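PDB 3JQQ: ferredoxin--NADP reductase, apicoplast from Plasmodium falciparum, which catalyses electron transfer between [2Fe-2S] ferredoxin and NADP(+) through a bound FAD, and may act in the terminal step of isoprenoid precursor biosynthesis. Local coordinates for residues N8-K13 with G44-L49; F173-T178 with S183-F188; E262-K267 with M294-S299; T268-L273 with C279-C284. The protein carries 1 engineered substitution. One frame throughout, in Å; residues are numbered along the deposited sequence.

Contact 1 of 4, residues N8-K13 with G44-L49; sequences NLYTVK and GLFKYL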
# COMPACT_ATOMS: atom_id res chain seq x y z
N ASN B 8 1.40 -15.18 18.92
CA ASN B 8 2.82 -15.50 18.91
C ASN B 8 3.19 -16.90 19.39
O ASN B 8 4.33 -17.15 19.79
CB ASN B 8 3.62 -14.44 19.67
CG ASN B 8 3.76 -13.15 18.88
OD1 ASN B 8 3.93 -13.18 17.66
ND2 ASN B 8 3.69 -12.02 19.57
N LEU B 9 2.23 -17.82 19.34
CA LEU B 9 2.51 -19.22 19.57
C LEU B 9 3.62 -19.66 18.63
O LEU B 9 4.52 -20.41 19.02
CB LEU B 9 1.26 -20.07 19.34
CG LEU B 9 0.43 -20.44 20.57
CD1 LEU B 9 0.30 -19.25 21.51
CD2 LEU B 9 -0.95 -20.96 20.16
N TYR B 10 3.55 -19.18 17.40
CA TYR B 10 4.59 -19.45 16.42
C TYR B 10 5.23 -18.16 15.96
O TYR B 10 4.55 -17.16 15.69
CB TYR B 10 4.02 -20.24 15.24
CG TYR B 10 3.46 -21.57 15.68
CD1 TYR B 10 2.10 -21.74 15.89
CD2 TYR B 10 4.30 -22.65 15.94
CE1 TYR B 10 1.59 -22.95 16.31
CE2 TYR B 10 3.80 -23.86 16.36
CZ TYR B 10 2.45 -24.00 16.55
OH TYR B 10 1.94 -25.21 16.97
N THR B 11 6.55 -18.17 15.89
CA THR B 11 7.32 -16.99 15.57
C THR B 11 8.24 -17.28 14.40
O THR B 11 8.24 -18.38 13.85
CB THR B 11 8.17 -16.54 16.76
OG1 THR B 11 9.23 -17.49 16.98
CG2 THR B 11 7.32 -16.45 18.02
N VAL B 12 9.03 -16.28 14.02
CA VAL B 12 10.00 -16.45 12.95
C VAL B 12 11.08 -17.42 13.42
O VAL B 12 11.78 -18.02 12.60
CB VAL B 12 10.64 -15.11 12.57
CG1 VAL B 12 11.05 -15.12 11.11
CG2 VAL B 12 9.68 -13.96 12.84
N LYS B 13 11.20 -17.57 14.73
CA LYS B 13 12.18 -18.48 15.33
C LYS B 13 11.68 -19.92 15.30
O LYS B 13 12.45 -20.84 15.01
CB LYS B 13 12.51 -18.07 16.76
CG LYS B 13 13.34 -16.80 16.88
CD LYS B 13 13.77 -16.56 18.32
CE LYS B 13 12.56 -16.50 19.26
NZ LYS B 13 12.95 -16.31 20.69
N GLY B 44 -4.41 -29.05 13.15
CA GLY B 44 -5.06 -28.54 14.36
C GLY B 44 -4.13 -27.76 15.27
O GLY B 44 -4.54 -27.26 16.31
N LEU B 45 -2.86 -27.65 14.87
CA LEU B 45 -1.82 -27.04 15.70
C LEU B 45 -1.80 -25.51 15.72
O LEU B 45 -1.35 -24.91 16.69
CB LEU B 45 -0.44 -27.56 15.29
CG LEU B 45 0.19 -28.68 16.11
CD1 LEU B 45 -0.86 -29.59 16.74
CD2 LEU B 45 1.16 -29.47 15.24
N PHE B 46 -2.27 -24.88 14.65
CA PHE B 46 -2.28 -23.42 14.59
C PHE B 46 -3.53 -22.87 15.28
O PHE B 46 -4.66 -23.16 14.88
CB PHE B 46 -2.21 -22.92 13.15
CG PHE B 46 -1.79 -21.49 13.03
CD1 PHE B 46 -0.44 -21.15 13.04
CD2 PHE B 46 -2.73 -20.47 12.92
CE1 PHE B 46 -0.04 -19.84 12.93
CE2 PHE B 46 -2.34 -19.15 12.81
CZ PHE B 46 -0.99 -18.83 12.82
N LYS B 47 -3.31 -22.09 16.33
CA LYS B 47 -4.41 -21.58 17.14
C LYS B 47 -4.66 -20.11 16.84
O LYS B 47 -3.73 -19.30 16.77
CB LYS B 47 -4.10 -21.76 18.63
CG LYS B 47 -3.91 -23.21 19.05
CD LYS B 47 -5.25 -23.90 19.24
CE LYS B 47 -5.07 -25.33 19.70
NZ LYS B 47 -6.37 -25.95 20.09
N TYR B 48 -5.93 -19.77 16.65
CA TYR B 48 -6.30 -18.41 16.31
C TYR B 48 -7.77 -18.18 16.62
O TYR B 48 -8.55 -19.12 16.73
CB TYR B 48 -6.04 -18.14 14.82
CG TYR B 48 -6.91 -18.97 13.89
CD1 TYR B 48 -6.51 -20.23 13.48
CD2 TYR B 48 -8.12 -18.48 13.42
CE1 TYR B 48 -7.29 -20.99 12.63
CE2 TYR B 48 -8.91 -19.24 12.57
CZ TYR B 48 -8.49 -20.49 12.18
OH TYR B 48 -9.27 -21.25 11.33
N LEU B 49 -8.12 -16.91 16.76
CA LEU B 49 -9.51 -16.51 16.83
C LEU B 49 -9.87 -15.87 15.50
O LEU B 49 -8.99 -15.35 14.79
CB LEU B 49 -9.73 -15.50 17.95
CG LEU B 49 -9.53 -15.98 19.39
CD1 LEU B 49 -9.82 -14.85 20.37
CD2 LEU B 49 -10.42 -17.18 19.68
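Tyr10 lays its ring beside that of Phe46, and the two meet rim to rim, neither covering the face of the other. They belong to loops bordering the antiparallel FAD-binding barrel of ferredoxin-NADP reductases: residues 8-13 precede strand 16-25, and residues 44-49 run between strands 35-41 and 53-56. The planes are nearly parallel, 14° apart, with centroids 6.0 Å from each other. The side chains slide past one another in opposite directions, and Tyr10 CD1 meets Phe46 CD1 at 3.9 Å. Phe46 is the buried partner. With CG anti to its backbone N (chi1 -162°), its ring turns in among Leu16, Leu114 and Leu153 of the barrel strands, a place suited to a wholly apolar ring.

Tyrosine fits the more open position because its hydroxyl continues past the aromatic pair to the other backbone. There Tyr10 OH gives a weak hydrogen bond of 3.3 Å to Leu45 O, which lies at the edge of the tyrosine ring, near its plane. The same hydroxyl rests 3.7 Å from Leu45 CB. Leu9 adds a more exposed contact, crossing the aliphatic root of Lys47; the rest of the lysine chain bends away, as befits its charge.

Leu9 and Tyr10 both face Gly155 of strand 150-157 in a classic beta bulge, consistent with both side chains pointing toward residues 44-49. Beyond the bulge the chain bends in an ST turn, where Lys13 N donates to Thr11 OG1 over 3.0 Å. At the other end of the contact, Leu9 CD2 sits 3.6 Å from Lys47 CB.

Contact 2 of 4, residues F173-T178 with S183-F188; sequences FIFIAT and SPYISF. With A2P (adenosine-2'-5'-diphosphate), chain J.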
# COMPACT_ATOMS: atom_id res chain seq x y z
N PHE B 173 -23.49 -5.54 13.51
CA PHE B 173 -22.18 -5.13 12.98
C PHE B 173 -22.28 -4.26 11.74
O PHE B 173 -23.24 -4.34 10.97
CB PHE B 173 -21.34 -6.36 12.62
CG PHE B 173 -21.06 -7.28 13.78
CD1 PHE B 173 -21.79 -8.44 13.97
CD2 PHE B 173 -20.04 -6.99 14.68
CE1 PHE B 173 -21.53 -9.29 15.02
CE2 PHE B 173 -19.77 -7.85 15.73
CZ PHE B 173 -20.51 -8.99 15.91
N ILE B 174 -21.27 -3.42 11.55
CA ILE B 174 -21.00 -2.79 10.27
C ILE B 174 -19.57 -3.16 9.87
O ILE B 174 -18.62 -2.78 10.55
CB ILE B 174 -21.11 -1.26 10.35
CG1 ILE B 174 -22.55 -0.84 10.63
CG2 ILE B 174 -20.61 -0.62 9.06
CD1 ILE B 174 -22.71 0.64 10.95
N PHE B 175 -19.43 -3.93 8.80
CA PHE B 175 -18.11 -4.29 8.29
C PHE B 175 -17.79 -3.45 7.06
O PHE B 175 -18.58 -3.38 6.12
CB PHE B 175 -18.04 -5.77 7.92
CG PHE B 175 -18.35 -6.71 9.06
CD1 PHE B 175 -19.07 -7.87 8.83
CD2 PHE B 175 -17.91 -6.44 10.35
CE1 PHE B 175 -19.36 -8.74 9.87
CE2 PHE B 175 -18.20 -7.31 11.39
CZ PHE B 175 -18.92 -8.46 11.15
N ILE B 176 -16.62 -2.82 7.05
CA ILE B 176 -16.18 -2.03 5.91
C ILE B 176 -14.88 -2.60 5.35
O ILE B 176 -13.92 -2.80 6.09
CB ILE B 176 -16.01 -0.54 6.29
CG1 ILE B 176 -17.36 0.05 6.71
CG2 ILE B 176 -15.42 0.24 5.13
CD1 ILE B 176 -17.26 1.41 7.37
N ALA B 177 -14.86 -2.88 4.05
CA ALA B 177 -13.72 -3.57 3.45
C ALA B 177 -13.33 -3.07 2.06
O ALA B 177 -14.15 -2.50 1.33
CB ALA B 177 -13.97 -5.08 3.41
N THR B 178 -12.07 -3.28 1.71
CA THR B 178 -11.59 -3.13 0.34
C THR B 178 -10.70 -4.32 -0.01
O THR B 178 -9.91 -4.77 0.82
CB THR B 178 -10.79 -1.82 0.13
OG1 THR B 178 -9.62 -1.84 0.97
CG2 THR B 178 -11.64 -0.61 0.47
N SER B 183 -11.50 -10.52 4.05
CA SER B 183 -11.09 -11.79 4.65
C SER B 183 -11.56 -12.03 6.09
O SER B 183 -12.22 -13.03 6.36
CB SER B 183 -9.58 -11.98 4.54
OG SER B 183 -9.23 -12.48 3.26
N PRO B 184 -11.21 -11.13 7.03
CA PRO B 184 -11.63 -11.37 8.41
C PRO B 184 -13.15 -11.32 8.57
O PRO B 184 -13.69 -11.89 9.52
CB PRO B 184 -10.97 -10.23 9.19
CG PRO B 184 -10.76 -9.16 8.18
CD PRO B 184 -10.45 -9.87 6.89
N TYR B 185 -13.83 -10.64 7.65
CA TYR B 185 -15.29 -10.57 7.70
C TYR B 185 -15.90 -11.90 7.27
O TYR B 185 -16.95 -12.30 7.76
CB TYR B 185 -15.82 -9.42 6.85
CG TYR B 185 -15.28 -8.06 7.26
CD1 TYR B 185 -14.90 -7.13 6.31
CD2 TYR B 185 -15.15 -7.72 8.60
CE1 TYR B 185 -14.42 -5.89 6.68
CE2 TYR B 185 -14.66 -6.49 8.99
CZ TYR B 185 -14.30 -5.57 8.02
OH TYR B 185 -13.81 -4.34 8.39
N ILE B 186 -15.23 -12.57 6.33
CA ILE B 186 -15.63 -13.91 5.93
C ILE B 186 -15.46 -14.86 7.11
O ILE B 186 -16.31 -15.72 7.36
CB ILE B 186 -14.79 -14.42 4.74
CG1 ILE B 186 -14.97 -13.50 3.52
CG2 ILE B 186 -15.14 -15.86 4.39
CD1 ILE B 186 -16.41 -13.24 3.15
N SER B 187 -14.36 -14.69 7.84
CA SER B 187 -14.09 -15.49 9.03
C SER B 187 -15.19 -15.27 10.06
O SER B 187 -15.76 -16.23 10.60
CB SER B 187 -12.73 -15.10 9.63
OG SER B 187 -12.47 -15.82 10.82
N PHE B 188 -15.49 -14.01 10.34
CA PHE B 188 -16.58 -13.66 11.24
C PHE B 188 -17.89 -14.34 10.84
O PHE B 188 -18.56 -14.96 11.68
CB PHE B 188 -16.78 -12.14 11.30
CG PHE B 188 -15.62 -11.39 11.88
CD1 PHE B 188 -15.51 -10.02 11.68
CD2 PHE B 188 -14.64 -12.04 12.60
CE1 PHE B 188 -14.44 -9.31 12.21
CE2 PHE B 188 -13.56 -11.34 13.13
CZ PHE B 188 -13.47 -9.98 12.93
P1 A2P J . -8.80 1.45 -7.63
O1P A2P J . -8.98 2.93 -7.84
O2P A2P J . -7.44 1.06 -7.13
O3P A2P J . -9.33 0.60 -8.76
P2 A2P J . -6.74 -3.31 -4.10
O4P A2P J . -6.91 -4.05 -2.80
O5P A2P J . -5.50 -2.44 -4.17
O6P A2P J . -6.99 -4.15 -5.33
O5' A2P J . -7.94 -2.24 -4.10
C5' A2P J . -9.23 -2.62 -3.60
C4' A2P J . -10.24 -1.54 -3.95
O4' A2P J . -10.01 -0.38 -3.15
C3' A2P J . -10.11 -1.10 -5.41
O3' A2P J . -11.42 -0.93 -5.95
C2' A2P J . -9.43 0.25 -5.34
O2' A2P J . -9.80 1.11 -6.41
C1' A2P J . -10.00 0.75 -4.03
N9 A2P J . -9.28 1.95 -3.52
C8 A2P J . -8.15 2.48 -4.03
N7 A2P J . -7.78 3.59 -3.33
C5 A2P J . -8.69 3.77 -2.36
C6 A2P J . -8.90 4.75 -1.26
N6 A2P J . -8.05 5.78 -1.06
N1 A2P J . -9.98 4.58 -0.46
C2 A2P J . -10.84 3.56 -0.65
N3 A2P J . -10.71 2.64 -1.62
C4 A2P J . -9.67 2.69 -2.49
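Tyr185 reaches from helix 183-192 across to strand 173-178, the first half of a beta-alpha-beta crossover in the parallel-sheet NADP-binding domain. CG lies beside the backbone N and opposite the carbonyl carbon (chi1 -58°), which aims the ring at the strand. Starting at the root, Tyr185 CB passes 4.1 Å from Phe175 CD1. CD2 then meets Phe175 CG at 3.4 Å, while Phe175 CB stands 3.4 Å from the centroid of the tyrosine ring, almost on its normal, in a CH-pi contact. The two ring planes differ by only 14° but are slid apart, so they barely overlap; it is the methylene of Phe175 that covers the tyrosine face. On the side of CE1, Ala177 CB approaches the ring edge at 3.4 Å. So small a residue allows the ring to lie close against the strand.

At the tip, Tyr185 OH donates to Ile176 O over 2.8 Å, arriving above the carbonyl plane, 41° out of it. Tyrosine thus suits a buried site that is apolar along the ring but offers a polar backbone atom at its end. Phe188, one turn later, completes an aromatic cluster by crossing Phe175 obliquely, and also meets Tyr282 edge-to-face.

Ile174, Ile176 and Thr178 point from the other face of the strand, where Ile176 packs on Val259 and Ile263 of helix 259-265. Thr178 ends the strand at the nucleotide pocket: its OG1 is hydrogen-bonded to the backbone N of Lys286, probably the engineered residue, and its CB lies 3.7 Å from O4' of the bound adenosine-2'-5'-diphosphate.

Contact 3 of 4, residues E262-K267 with M294-S299; sequences EIYKRK and MDILKS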
# COMPACT_ATOMS: atom_id res chain seq x y z
N GLU B 262 -19.49 6.31 -0.64
CA GLU B 262 -20.78 5.64 -0.64
C GLU B 262 -21.40 5.81 0.74
O GLU B 262 -22.58 6.14 0.87
CB GLU B 262 -20.59 4.16 -0.93
CG GLU B 262 -21.56 3.58 -1.95
CD GLU B 262 -23.01 3.90 -1.62
OE1 GLU B 262 -23.71 4.44 -2.50
OE2 GLU B 262 -23.44 3.61 -0.49
N ILE B 263 -20.58 5.59 1.76
CA ILE B 263 -21.01 5.73 3.14
C ILE B 263 -21.37 7.18 3.45
O ILE B 263 -22.37 7.44 4.14
CB ILE B 263 -19.94 5.21 4.11
CG1 ILE B 263 -19.74 3.71 3.92
CG2 ILE B 263 -20.33 5.52 5.55
CD1 ILE B 263 -18.62 3.13 4.76
N TYR B 264 -20.59 8.12 2.94
CA TYR B 264 -20.90 9.54 3.14
C TYR B 264 -22.17 9.92 2.38
O TYR B 264 -22.90 10.82 2.80
CB TYR B 264 -19.73 10.44 2.71
CG TYR B 264 -19.91 11.88 3.17
CD1 TYR B 264 -19.47 12.28 4.42
CD2 TYR B 264 -20.51 12.82 2.34
CE1 TYR B 264 -19.63 13.60 4.85
CE2 TYR B 264 -20.67 14.13 2.76
CZ TYR B 264 -20.23 14.51 4.01
OH TYR B 264 -20.39 15.82 4.43
N LYS B 265 -22.43 9.24 1.28
CA LYS B 265 -23.64 9.46 0.50
C LYS B 265 -24.87 9.13 1.35
O LYS B 265 -25.87 9.84 1.30
CB LYS B 265 -23.63 8.58 -0.75
CG LYS B 265 -24.62 9.01 -1.83
CD LYS B 265 -24.68 7.98 -2.95
CE LYS B 265 -25.17 8.60 -4.25
NZ LYS B 265 -26.51 9.23 -4.11
N ARG B 266 -24.78 8.06 2.13
CA ARG B 266 -25.85 7.72 3.07
C ARG B 266 -25.36 7.77 4.52
O ARG B 266 -25.43 6.77 5.23
CB ARG B 266 -26.47 6.36 2.76
CG ARG B 266 -25.54 5.34 2.13
CD ARG B 266 -26.29 4.03 1.90
NE ARG B 266 -25.86 3.33 0.69
CZ ARG B 266 -26.60 2.43 0.05
NH1 ARG B 266 -27.81 2.13 0.49
NH2 ARG B 266 -26.13 1.83 -1.04
N LYS B 267 -24.88 8.94 4.94
CA LYS B 267 -24.30 9.07 6.27
C LYS B 267 -25.31 9.04 7.42
O LYS B 267 -25.00 8.55 8.50
CB LYS B 267 -23.40 10.32 6.37
CG LYS B 267 -24.13 11.65 6.32
CD LYS B 267 -23.15 12.80 6.52
CE LYS B 267 -23.85 14.14 6.56
NZ LYS B 267 -24.47 14.49 5.25
N MET B 294 -14.95 8.27 10.09
CA MET B 294 -14.82 8.73 11.46
C MET B 294 -15.43 10.09 11.69
O MET B 294 -16.03 10.30 12.68
CB MET B 294 -13.36 8.73 11.89
CG MET B 294 -12.82 7.35 12.07
SD MET B 294 -13.73 6.42 13.29
CE MET B 294 -12.74 6.67 14.73
N ASP B 295 -15.28 10.97 10.73
CA ASP B 295 -15.78 12.31 10.82
C ASP B 295 -17.27 12.39 10.96
O ASP B 295 -17.78 13.14 11.73
CB ASP B 295 -15.33 13.12 9.62
CG ASP B 295 -14.09 13.90 9.91
OD1 ASP B 295 -14.13 14.72 10.85
OD2 ASP B 295 -13.05 13.71 9.23
N ILE B 296 -17.98 11.58 10.23
CA ILE B 296 -19.43 11.56 10.31
C ILE B 296 -19.84 11.13 11.71
O ILE B 296 -20.76 11.69 12.30
CB ILE B 296 -20.04 10.58 9.28
CG1 ILE B 296 -19.60 10.96 7.87
CG2 ILE B 296 -21.56 10.58 9.39
CD1 ILE B 296 -20.16 10.05 6.79
N LEU B 297 -19.13 10.13 12.24
CA LEU B 297 -19.37 9.66 13.60
C LEU B 297 -19.05 10.75 14.61
O LEU B 297 -19.76 10.93 15.60
CB LEU B 297 -18.52 8.42 13.88
CG LEU B 297 -18.77 7.20 12.98
CD1 LEU B 297 -17.81 6.07 13.32
CD2 LEU B 297 -20.21 6.74 13.09
N LYS B 298 -17.98 11.49 14.35
CA LYS B 298 -17.53 12.54 15.22
C LYS B 298 -18.54 13.66 15.35
O LYS B 298 -18.77 14.15 16.43
CB LYS B 298 -16.18 13.08 14.77
CG LYS B 298 -14.96 12.43 15.40
CD LYS B 298 -13.69 13.30 15.25
CE LYS B 298 -12.71 13.13 16.43
NZ LYS B 298 -11.71 14.25 16.59
N SER B 299 -19.17 14.04 14.25
CA SER B 299 -20.18 15.09 14.25
C SER B 299 -21.55 14.55 13.82
O SER B 299 -22.17 13.78 14.54
CB SER B 299 -19.76 16.24 13.34
OG SER B 299 -19.59 15.80 12.00
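Ile296 makes the whole contact on its helix, and what passes between the helices is apolar. Its CD1 methyl enters between Tyr264 and Lys267, 3.3 Å from Tyr264 CD1 and also 3.3 Å from Lys267 CB, the latter tighter than usual for two carbons. Further back, CG1 lies 3.7 Å from Tyr264 CD1, and the other branch, CG2, stands 3.5 Å from Lys267 CB. Isoleucine suits the place because CD1 reaches both partners while its second branch, CG2, adds contact with the lysine. Lys267 CG sits between the backbone N and the carbonyl carbon (chi1 69°), from where the chain runs past Tyr264, with CD above one face of that ring, toward its rim, and carries the ammonium group away from the isoleucine.

Polar interactions stay within each segment. One turn apart, Glu262 and Arg266 form a salt bridge, Arg266 NE to Glu262 OE2 at 2.7 Å, in the guanidinium plane and on the syn lone pair of the carboxylate. Near the end of the other helix, Asp295 O is gripped twice, by Ser299 N and by Ser299 OG at 3.2 Å, from opposite faces of its plane.

Arg266 is the joint between helices 259-265 and 267-276. These two and helix 289-298 pack together in the NADP-binding domain: Ile296 also touches Leu271, Ile263 rests on Phe270, and Arg266 reaches His243 of strand 240-246.

Contact 4 of 4, residues T268-L273 with C279-C284; sequences TEFLNL and CELYIC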
# COMPACT_ATOMS: atom_id res chain seq x y z
N THR B 268 -26.52 9.54 7.18
CA THR B 268 -27.55 9.53 8.23
C THR B 268 -27.99 8.12 8.59
O THR B 268 -28.18 7.80 9.77
CB THR B 268 -28.78 10.39 7.85
OG1 THR B 268 -29.11 10.17 6.47
CG2 THR B 268 -28.49 11.87 8.07
N GLU B 269 -28.15 7.27 7.58
CA GLU B 269 -28.52 5.87 7.79
C GLU B 269 -27.40 5.09 8.47
O GLU B 269 -27.64 4.23 9.31
CB GLU B 269 -28.92 5.21 6.47
CG GLU B 269 -30.34 5.53 6.01
CD GLU B 269 -30.53 6.98 5.62
OE1 GLU B 269 -29.54 7.63 5.22
OE2 GLU B 269 -31.68 7.46 5.70
N PHE B 270 -26.16 5.39 8.08
CA PHE B 270 -24.98 4.80 8.71
C PHE B 270 -24.93 5.23 10.17
O PHE B 270 -24.68 4.41 11.07
CB PHE B 270 -23.71 5.23 7.97
CG PHE B 270 -22.43 4.78 8.62
CD1 PHE B 270 -21.93 3.51 8.41
CD2 PHE B 270 -21.71 5.65 9.43
CE1 PHE B 270 -20.75 3.10 9.00
CE2 PHE B 270 -20.53 5.25 10.02
CZ PHE B 270 -20.05 3.98 9.81
N LEU B 271 -25.18 6.52 10.41
CA LEU B 271 -25.28 7.05 11.76
C LEU B 271 -26.36 6.33 12.56
O LEU B 271 -26.13 5.95 13.71
CB LEU B 271 -25.58 8.56 11.72
CG LEU B 271 -24.39 9.51 11.86
CD1 LEU B 271 -24.69 10.87 11.24
CD2 LEU B 271 -23.98 9.65 13.32
N ASN B 272 -27.53 6.15 11.95
CA ASN B 272 -28.64 5.47 12.61
C ASN B 272 -28.33 4.01 12.94
O ASN B 272 -28.71 3.51 13.99
CB ASN B 272 -29.92 5.58 11.78
CG ASN B 272 -30.61 6.92 11.94
OD1 ASN B 272 -31.64 7.18 11.31
ND2 ASN B 272 -30.06 7.78 12.79
N LEU B 273 -27.63 3.34 12.03
CA LEU B 273 -27.21 1.95 12.27
C LEU B 273 -26.24 1.87 13.44
O LEU B 273 -26.41 1.05 14.34
CB LEU B 273 -26.58 1.34 11.02
CG LEU B 273 -27.52 0.70 9.99
CD1 LEU B 273 -26.75 0.32 8.74
CD2 LEU B 273 -28.22 -0.51 10.60
N CYS B 279 -24.20 -0.89 16.82
CA CYS B 279 -23.33 -1.67 15.94
C CYS B 279 -21.86 -1.58 16.31
O CYS B 279 -21.35 -0.51 16.63
CB CYS B 279 -23.50 -1.21 14.49
SG CYS B 279 -24.97 -1.83 13.66
N GLU B 280 -21.18 -2.73 16.25
CA GLU B 280 -19.73 -2.75 16.27
C GLU B 280 -19.25 -2.40 14.86
O GLU B 280 -19.67 -3.03 13.89
CB GLU B 280 -19.20 -4.13 16.68
CG GLU B 280 -19.35 -4.44 18.16
CD GLU B 280 -18.39 -3.63 19.02
OE1 GLU B 280 -17.24 -3.39 18.58
OE2 GLU B 280 -18.79 -3.24 20.14
N LEU B 281 -18.38 -1.40 14.76
CA LEU B 281 -17.92 -0.92 13.47
C LEU B 281 -16.51 -1.42 13.17
O LEU B 281 -15.60 -1.25 13.98
CB LEU B 281 -17.96 0.61 13.43
CG LEU B 281 -17.47 1.31 12.17
CD1 LEU B 281 -18.27 0.86 10.96
CD2 LEU B 281 -17.55 2.82 12.33
N TYR B 282 -16.34 -2.03 12.01
CA TYR B 282 -15.04 -2.56 11.60
C TYR B 282 -14.59 -1.95 10.29
O TYR B 282 -15.39 -1.77 9.37
CB TYR B 282 -15.10 -4.08 11.46
CG TYR B 282 -15.18 -4.82 12.77
CD1 TYR B 282 -16.36 -4.85 13.50
CD2 TYR B 282 -14.08 -5.49 13.28
CE1 TYR B 282 -16.43 -5.52 14.70
CE2 TYR B 282 -14.14 -6.17 14.48
CZ TYR B 282 -15.32 -6.18 15.19
OH TYR B 282 -15.40 -6.85 16.38
N ILE B 283 -13.31 -1.64 10.19
CA ILE B 283 -12.74 -1.11 8.97
C ILE B 283 -11.44 -1.84 8.63
O ILE B 283 -10.47 -1.78 9.39
CB ILE B 283 -12.46 0.40 9.08
CG1 ILE B 283 -13.78 1.16 9.26
CG2 ILE B 283 -11.71 0.90 7.86
CD1 ILE B 283 -13.60 2.60 9.73
N CYS B 284 -11.44 -2.54 7.51
CA CYS B 284 -10.27 -3.30 7.09
C CYS B 284 -9.93 -3.05 5.62
O CYS B 284 -10.75 -3.30 4.74
CB CYS B 284 -10.47 -4.80 7.32
SG CYS B 284 -8.99 -5.79 7.01
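Phe270 and Leu281 both hold CG anti to the backbone N, with chi1 of 174° and 178°; this torsion swings the Phe270 ring out from helix 267-276 to strand 280-285, where it meets the end of Leu281. This is a helix-to-strand connection of the NADP-binding alpha/beta domain, in which the helix covers one side of the parallel sheet. The two side chains cross at about a right angle. Leu281 CD2 comes to Phe270 CZ at 3.7 Å, at the ring edge and near its plane, and CD1 meets the same atom at 3.8 Å. The forked end of leucine thus bears on the far rim of the phenylalanine with both methyls. A long flat residue fits the helix position because it spans the distance to the sheet and also offers surface to Ile174 of the adjacent strand and to Val293 and Leu297 of helix 289-298.

Leu281 also packs on Ile174, Ile176 and Leu297, an apolar setting. Tyr282 next to it serves the other face, where it touches Tyr185 of helix 183-192 and stacks on His312.

Where the turn leads into the strand, Leu273 and Cys279 have the nearest CA atoms of the two segments, 6.5 Å apart. Cysteine, with a single heavy atom beyond CB, suits so close an approach to the helix backbone; its CB lies 3.7 Å from Leu273 O. At the start of the helix Thr268 OG1 donates to Glu269 OE1 over 2.9 Å, meeting the carboxylate from above its plane. Back at the turn, Cys279 SG rests 3.3 Å from Leu273 O and 4.4 Å from Leu273 CB.

How the contacts relate
Contact 1 stands apart: it joins surface loops of the FAD-binding barrel, its centre about 32 Å from that of contact 4 and 38 Å from that of contact 3. The other three share the NADP-binding domain. Contacts 2 and 4 are buried and hold neighbouring strands, 173-178 and 280-285, but pack opposite faces of that sheet, aromatic with a buried hydroxyl in contact 2, aliphatic and phenyl in contact 4. Contact 3 is only partly buried and joins two helices at the outer end of the domain, with a salt bridge inside residues 262-267. It adjoins contact 4 through helix 289-298 and contact 2 through helix 259-265.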